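Side-chain contacts in glutamate--tRNA ligase (PDB 3AII), which probably attaches glutamate, activated by ATP, to tRNA(Glu) and, as a non-discriminating enzyme, also to tRNA(Gln): residues N120-Y123 against A124-Y127; L352-L355 against R356-A359; P108-I111 against G112-R115. All coordinates share one frame; numbering follows the deposited sequence.

Contact 1 (N120-Y123 against A124-Y127)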
loop_
_atom_site.group_PDB
_atom_site.type_symbol
_atom_site.label_atom_id
_atom_site.label_comp_id
_atom_site.label_asym_id
_atom_site.label_seq_id
_atom_site.Cartn_x
_atom_site.Cartn_y
_atom_site.Cartn_z
ATOM N N ASN A 120 4.540 -11.235 8.352
ATOM C CA ASN A 120 4.570 -11.391 9.793
ATOM C C ASN A 120 3.293 -12.003 10.325
ATOM O O ASN A 120 3.314 -12.839 11.235
ATOM C CB ASN A 120 4.874 -10.056 10.466
ATOM C CG ASN A 120 6.340 -9.733 10.430
ATOM O OD1 ASN A 120 7.122 -10.282 11.205
ATOM N ND2 ASN A 120 6.734 -8.856 9.519
ATOM N N HIS A 121 2.172 -11.603 9.738
ATOM C CA HIS A 121 0.893 -12.191 10.103
ATOM C C HIS A 121 0.842 -13.680 9.734
ATOM O O HIS A 121 0.448 -14.509 10.547
ATOM C CB HIS A 121 -0.244 -11.418 9.455
ATOM C CG HIS A 121 -1.582 -12.064 9.618
ATOM N ND1 HIS A 121 -2.144 -12.316 10.851
ATOM C CD2 HIS A 121 -2.473 -12.507 8.699
ATOM C CE1 HIS A 121 -3.325 -12.887 10.686
ATOM N NE2 HIS A 121 -3.547 -13.015 9.388
ATOM N N GLU A 122 1.278 -14.016 8.522
ATOM C CA GLU A 122 1.339 -15.419 8.101
ATOM C C GLU A 122 2.235 -16.298 8.981
ATOM O O GLU A 122 1.898 -17.448 9.249
ATOM C CB GLU A 122 1.763 -15.541 6.630
ATOM C CG GLU A 122 0.767 -14.974 5.621
ATOM C CD GLU A 122 -0.496 -15.819 5.481
ATOM O OE1 GLU A 122 -0.464 -17.032 5.784
ATOM O OE2 GLU A 122 -1.529 -15.262 5.061
ATOM N N TYR A 123 3.377 -15.779 9.429
ATOM C CA TYR A 123 4.222 -16.560 10.328
ATOM C C TYR A 123 3.609 -16.711 11.711
ATOM O O TYR A 123 3.758 -17.747 12.349
ATOM C CB TYR A 123 5.639 -15.994 10.420
ATOM C CG TYR A 123 6.532 -16.504 9.320
ATOM C CD1 TYR A 123 6.913 -15.684 8.271
ATOM C CD2 TYR A 123 6.969 -17.825 9.318
ATOM C CE1 TYR A 123 7.722 -16.159 7.250
ATOM C CE2 TYR A 123 7.774 -18.307 8.305
ATOM C CZ TYR A 123 8.149 -17.471 7.278
ATOM O OH TYR A 123 8.952 -17.955 6.274
ATOM N N ALA A 124 2.917 -15.677 12.183
ATOM C CA ALA A 124 2.245 -15.774 13.474
ATOM C C ALA A 124 1.152 -16.845 13.416
ATOM O O ALA A 124 0.973 -17.603 14.372
ATOM C CB ALA A 124 1.671 -14.405 13.897
ATOM N N ARG A 125 0.444 -16.917 12.291
ATOM C CA ARG A 125 -0.571 -17.956 12.105
ATOM C C ARG A 125 0.081 -19.332 12.058
ATOM O O ARG A 125 -0.298 -20.239 12.799
ATOM C CB ARG A 125 -1.361 -17.729 10.818
ATOM C CG ARG A 125 -2.424 -16.653 10.919
ATOM C CD ARG A 125 -3.605 -16.978 10.008
ATOM N NE ARG A 125 -3.171 -17.280 8.647
ATOM C CZ ARG A 125 -3.809 -16.881 7.552
ATOM N NH1 ARG A 125 -3.334 -17.202 6.356
ATOM N NH2 ARG A 125 -4.919 -16.161 7.650
ATOM N N LYS A 126 1.069 -19.462 11.182
ATOM C CA LYS A 126 1.808 -20.712 11.017
ATOM C C LYS A 126 2.320 -21.279 12.345
ATOM O O LYS A 126 2.196 -22.479 12.602
ATOM C CB LYS A 126 2.980 -20.488 10.059
ATOM C CG LYS A 126 3.787 -21.734 9.716
ATOM C CD LYS A 126 5.024 -21.353 8.906
ATOM C CE LYS A 126 5.410 -22.435 7.907
ATOM N NZ LYS A 126 5.679 -23.741 8.560
ATOM N N TYR A 127 2.893 -20.424 13.191
ATOM C CA TYR A 127 3.498 -20.870 14.447
ATOM C C TYR A 127 2.608 -20.704 15.680
ATOM O O TYR A 127 3.065 -20.896 16.806
ATOM C CB TYR A 127 4.848 -20.176 14.671
ATOM C CG TYR A 127 5.908 -20.713 13.752
ATOM C CD1 TYR A 127 6.146 -20.126 12.524
ATOM C CD2 TYR A 127 6.643 -21.842 14.095
ATOM C CE1 TYR A 127 7.101 -20.630 11.662
ATOM C CE2 TYR A 127 7.598 -22.353 13.243
ATOM C CZ TYR A 127 7.820 -21.745 12.026
ATOM O OH TYR A 127 8.773 -22.244 11.169
#
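Arg125 sets its CG over one face of the His121 imidazole, one turn back along helix 111-126. That CG sits 4.2 Å from the centroid of the His121 ring, close enough to the ring normal to meet the criterion for a CH-pi contact. The imidazole stands beside its own carbonyl carbon, with CG anti to the backbone N (chi1 172°), and this turns the ring down the helix to meet Arg125. Bends at chi2 and chi3 then carry the guanidinium back to Glu122, whose side chain runs alongside it. Arg125 NH1 faces both carboxylate oxygens about equally, 2.9 Å from Glu122 OE1 and 2.9 Å from Glu122 OE2. Within this salt bridge the hydrogen bond to OE1 is weak, at an N-H...acceptor angle of 128°, and the carboxylate and guanidinium planes are turned 88° apart, so the pair does not meet as two coplanar forks. Glu122 OE2 also forms a salt bridge with Arg369 of helix 365-375. Replacing Glu122 by an alanine removes the carboxylate and would probably leave Arg125 and Arg369 without their shared acid, and the Arg125 guanidinium freer to turn.

On another side of the same turns, Tyr123 and Tyr127 run abreast, with Tyr127 CE1 at the edge of the Tyr123 ring, 3.7 Å from Tyr123 CD2. Lys126 CD lies 4.0 Å from that same Tyr123 CD2. The phenols reach the chain preceding strand 98-101, Tyr123 OH bonding to Arg88 O and Tyr127 OH to Leu90 N. Tyr127, the first residue of this beta-alpha-beta unit's helix to leave helical phi/psi, donates its N-H to Tyr123 O over 2.9 Å. The chemistry is thus divided: tyrosine hydroxyls tie one side to the chain before strand 98-101, while the other shares a carboxylate with helix 365-375, probably compensating charge on both arginines.

Contact 2 (L352-L355 against R356-A359)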
loop_
_atom_site.group_PDB
_atom_site.type_symbol
_atom_site.label_atom_id
_atom_site.label_comp_id
_atom_site.label_asym_id
_atom_site.label_seq_id
_atom_site.Cartn_x
_atom_site.Cartn_y
_atom_site.Cartn_z
ATOM N N LEU A 352 -1.881 7.075 -6.539
ATOM C CA LEU A 352 -1.070 6.665 -5.400
ATOM C C LEU A 352 -1.038 5.155 -5.219
ATOM O O LEU A 352 -1.978 4.449 -5.597
ATOM C CB LEU A 352 -1.567 7.336 -4.123
ATOM C CG LEU A 352 -1.554 8.865 -4.169
ATOM C CD1 LEU A 352 -2.062 9.457 -2.857
ATOM C CD2 LEU A 352 -0.151 9.360 -4.499
ATOM N N GLY A 353 0.053 4.663 -4.642
ATOM C CA GLY A 353 0.198 3.245 -4.375
ATOM C C GLY A 353 -0.259 2.850 -2.981
ATOM O O GLY A 353 0.151 1.816 -2.464
ATOM N N THR A 354 -1.103 3.669 -2.361
ATOM C CA THR A 354 -1.623 3.330 -1.040
ATOM C C THR A 354 -2.603 2.165 -1.134
ATOM O O THR A 354 -3.217 1.941 -2.181
ATOM C CB THR A 354 -2.355 4.515 -0.389
ATOM O OG1 THR A 354 -3.418 4.948 -1.242
ATOM C CG2 THR A 354 -1.399 5.686 -0.164
ATOM N N LEU A 355 -2.749 1.419 -0.043
ATOM C CA LEU A 355 -3.802 0.406 0.006
ATOM C C LEU A 355 -5.176 1.052 -0.213
ATOM O O LEU A 355 -6.055 0.469 -0.849
ATOM C CB LEU A 355 -3.750 -0.348 1.336
ATOM C CG LEU A 355 -2.413 -1.064 1.584
ATOM C CD1 LEU A 355 -2.502 -1.888 2.877
ATOM C CD2 LEU A 355 -2.031 -1.940 0.403
ATOM N N ARG A 356 -5.364 2.260 0.305
ATOM C CA ARG A 356 -6.636 2.963 0.118
ATOM C C ARG A 356 -6.944 3.247 -1.350
ATOM O O ARG A 356 -8.069 3.026 -1.811
ATOM C CB ARG A 356 -6.671 4.250 0.956
ATOM C CG ARG A 356 -6.842 3.937 2.436
ATOM C CD ARG A 356 -6.258 4.977 3.400
ATOM N NE ARG A 356 -6.447 4.445 4.747
ATOM C CZ ARG A 356 -7.413 4.813 5.575
ATOM N NH1 ARG A 356 -8.256 5.783 5.236
ATOM N NH2 ARG A 356 -7.528 4.227 6.756
ATOM N N ALA A 357 -5.947 3.718 -2.095
ATOM C CA ALA A 357 -6.157 3.988 -3.508
ATOM C C ALA A 357 -6.478 2.706 -4.264
ATOM O O ALA A 357 -7.407 2.680 -5.080
ATOM C CB ALA A 357 -4.936 4.672 -4.114
ATOM N N ILE A 358 -5.724 1.636 -4.020
ATOM C CA ILE A 358 -5.992 0.420 -4.792
ATOM C C ILE A 358 -7.314 -0.242 -4.396
ATOM O O ILE A 358 -8.024 -0.780 -5.256
ATOM C CB ILE A 358 -4.825 -0.589 -4.805
ATOM C CG1 ILE A 358 -4.487 -1.083 -3.404
ATOM C CG2 ILE A 358 -3.592 0.036 -5.452
ATOM C CD1 ILE A 358 -3.427 -2.173 -3.394
ATOM N N ALA A 359 -7.667 -0.180 -3.113
ATOM C CA ALA A 359 -8.988 -0.664 -2.693
ATOM C C ALA A 359 -10.123 0.080 -3.389
ATOM O O ALA A 359 -11.152 -0.513 -3.750
ATOM C CB ALA A 359 -9.149 -0.582 -1.177
#
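Thr354 OG1 accepts from Ala357 N at 2.9 Å and 156°, the N-cap bond that starts helix 355-360 in the catalytic domain. The hydroxyl reaches that N-H because chi1 of 57° sets OG1 between the backbone N and the carbonyl carbon of Thr354. OG1 is also hydrogen-bonded to Trp347 O, so a single buried oxygen joins the helix start to the preceding loop. The first helical bonds follow: Ile358 N to Thr354 O at 3.1 Å, nearly straight at 168°, and Ala359 N to Leu355 O at 2.9 Å. Arg356 extends from CG to NE away from this turn and forms a salt bridge with Asp154 of helix 147-158, tying the two helices together.

Outward from the cap the contacts are apolar. Leu355 and Ile358 run alongside one another, with Leu355 CD2 4.1 Å from Ile358 CD1; Leu355 continues onto Trp157 and Leu158, and Ile358 onto Ile111. On the cap side, the methyl of Ala357 touches both the threonine hydroxyl and a loop carbonyl, which lie at about a right angle as seen from CB: Ala357 CB is 3.3 Å from Thr354 OG1 and also 3.3 Å from Leu352 O.

Contact 3 (P108-I111 against G112-R115)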
loop_
_atom_site.group_PDB
_atom_site.type_symbol
_atom_site.label_atom_id
_atom_site.label_comp_id
_atom_site.label_asym_id
_atom_site.label_seq_id
_atom_site.Cartn_x
_atom_site.Cartn_y
_atom_site.Cartn_z
ATOM N N PRO A 108 -0.856 6.626 5.605
ATOM C CA PRO A 108 -1.434 5.276 5.604
ATOM C C PRO A 108 -0.521 4.280 4.892
ATOM O O PRO A 108 0.478 4.695 4.300
ATOM C CB PRO A 108 -2.734 5.464 4.828
ATOM C CG PRO A 108 -2.402 6.538 3.847
ATOM C CD PRO A 108 -1.474 7.492 4.589
ATOM N N LEU A 109 -0.857 2.992 4.938
ATOM C CA LEU A 109 0.013 1.956 4.371
ATOM C C LEU A 109 0.043 1.899 2.839
ATOM O O LEU A 109 -0.954 2.163 2.164
ATOM C CB LEU A 109 -0.381 0.583 4.910
ATOM C CG LEU A 109 -0.414 0.428 6.428
ATOM C CD1 LEU A 109 -0.669 -1.026 6.787
ATOM C CD2 LEU A 109 0.907 0.923 7.046
ATOM N N HIS A 110 1.203 1.543 2.297
ATOM C CA HIS A 110 1.324 1.287 0.867
ATOM C C HIS A 110 1.690 -0.174 0.615
ATOM O O HIS A 110 1.748 -0.978 1.536
ATOM C CB HIS A 110 2.315 2.252 0.203
ATOM C CG HIS A 110 3.656 2.300 0.862
ATOM N ND1 HIS A 110 4.561 1.263 0.784
ATOM C CD2 HIS A 110 4.253 3.266 1.601
ATOM C CE1 HIS A 110 5.655 1.586 1.452
ATOM N NE2 HIS A 110 5.492 2.796 1.958
ATOM N N ILE A 111 1.883 -0.542 -0.648
ATOM C CA ILE A 111 2.154 -1.938 -0.986
ATOM C C ILE A 111 3.380 -2.533 -0.300
ATOM O O ILE A 111 3.373 -3.700 0.106
ATOM C CB ILE A 111 2.244 -2.141 -2.526
ATOM C CG1 ILE A 111 0.846 -2.267 -3.114
ATOM C CG2 ILE A 111 3.033 -3.394 -2.858
ATOM C CD1 ILE A 111 0.165 -3.567 -2.751
ATOM N N GLY A 112 4.430 -1.731 -0.148
ATOM C CA GLY A 112 5.606 -2.157 0.589
ATOM C C GLY A 112 5.273 -2.554 2.017
ATOM O O GLY A 112 5.720 -3.588 2.510
ATOM N N HIS A 113 4.462 -1.745 2.689
ATOM C CA HIS A 113 4.031 -2.096 4.038
ATOM C C HIS A 113 3.291 -3.409 4.020
ATOM O O HIS A 113 3.470 -4.241 4.887
ATOM C CB HIS A 113 3.071 -1.059 4.607
ATOM C CG HIS A 113 3.703 0.250 4.930
ATOM N ND1 HIS A 113 3.430 1.402 4.227
ATOM C CD2 HIS A 113 4.573 0.602 5.910
ATOM C CE1 HIS A 113 4.116 2.406 4.746
ATOM N NE2 HIS A 113 4.813 1.949 5.771
ATOM N N ALA A 114 2.417 -3.581 3.036
ATOM C CA ALA A 114 1.575 -4.763 3.008
ATOM C C ALA A 114 2.390 -6.050 3.075
ATOM O O ALA A 114 1.991 -7.002 3.744
ATOM C CB ALA A 114 0.662 -4.750 1.768
ATOM N N ARG A 115 3.528 -6.085 2.385
ATOM C CA ARG A 115 4.396 -7.255 2.423
ATOM C C ARG A 115 4.868 -7.628 3.841
ATOM O O ARG A 115 4.729 -8.779 4.256
ATOM C CB ARG A 115 5.598 -7.051 1.501
ATOM C CG ARG A 115 6.403 -8.303 1.307
ATOM C CD ARG A 115 7.494 -8.123 0.269
ATOM N NE ARG A 115 8.312 -9.326 0.178
ATOM C CZ ARG A 115 9.531 -9.363 -0.348
ATOM N NH1 ARG A 115 10.073 -8.257 -0.832
ATOM N NH2 ARG A 115 10.203 -10.506 -0.385
#
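His113 and His110 meet at the start of helix 111-126, in the HIGH motif of class I aminoacyl-tRNA synthetases, which in this class helps bind ATP. His110 N donates to His113 ND1 over 3.0 Å at 171°, the donor lying near the His113 ring plane, at its edge. His110 and His113 form a capping box, with His110 ND1 accepting, weakly, from Gly112 N at 3.1 Å. Because chi1 of 53° swings the His110 ring over the first turn, His113 ND1 stands 3.2 Å above the centre of that ring. The ring planes are 43° apart, an oblique pairing. From another direction Leu109 CD2 lies over one face of His113, 3.8 Å from the ring centroid. Ile111, the third residue, turns away from this turn toward Ile358 of helix 355-360 and toward Ile368 and Met372 of helix 365-375, while its O takes a weak bond from Arg115 N at 3.3 Å. Ala114 N closes the turn by donating to His110 O at 3.1 Å.

With ND1 of His113 engaged by the backbone, the straight bond probably fixes that ring's orientation to the helix start; His110 is held more loosely, by a weak bond and the ring contact.

Contacts 3 and 1 lie in series on helix 111-126, the first at its N-terminal start and the second at its C-terminal end, with centres about 17 Å apart and nearest atoms about 5 Å apart. Contact 2 touches contact 3 directly, their centres about 9 Å apart: Leu355 N lies 2.9 Å from Leu109 O, probably a hydrogen bond, and Arg356 CD packs 3.8 Å from Pro108 CB. Since the HIGH motif helps bind ATP in class I synthetases, contact 3 probably lies at the nucleotide site, with contact 2 packed against it. Contacts 1 and 2 do not meet, with nearest atoms about 12 Å apart. A calcium ion lies about 5 Å from the Ala124 side chain in contact 1.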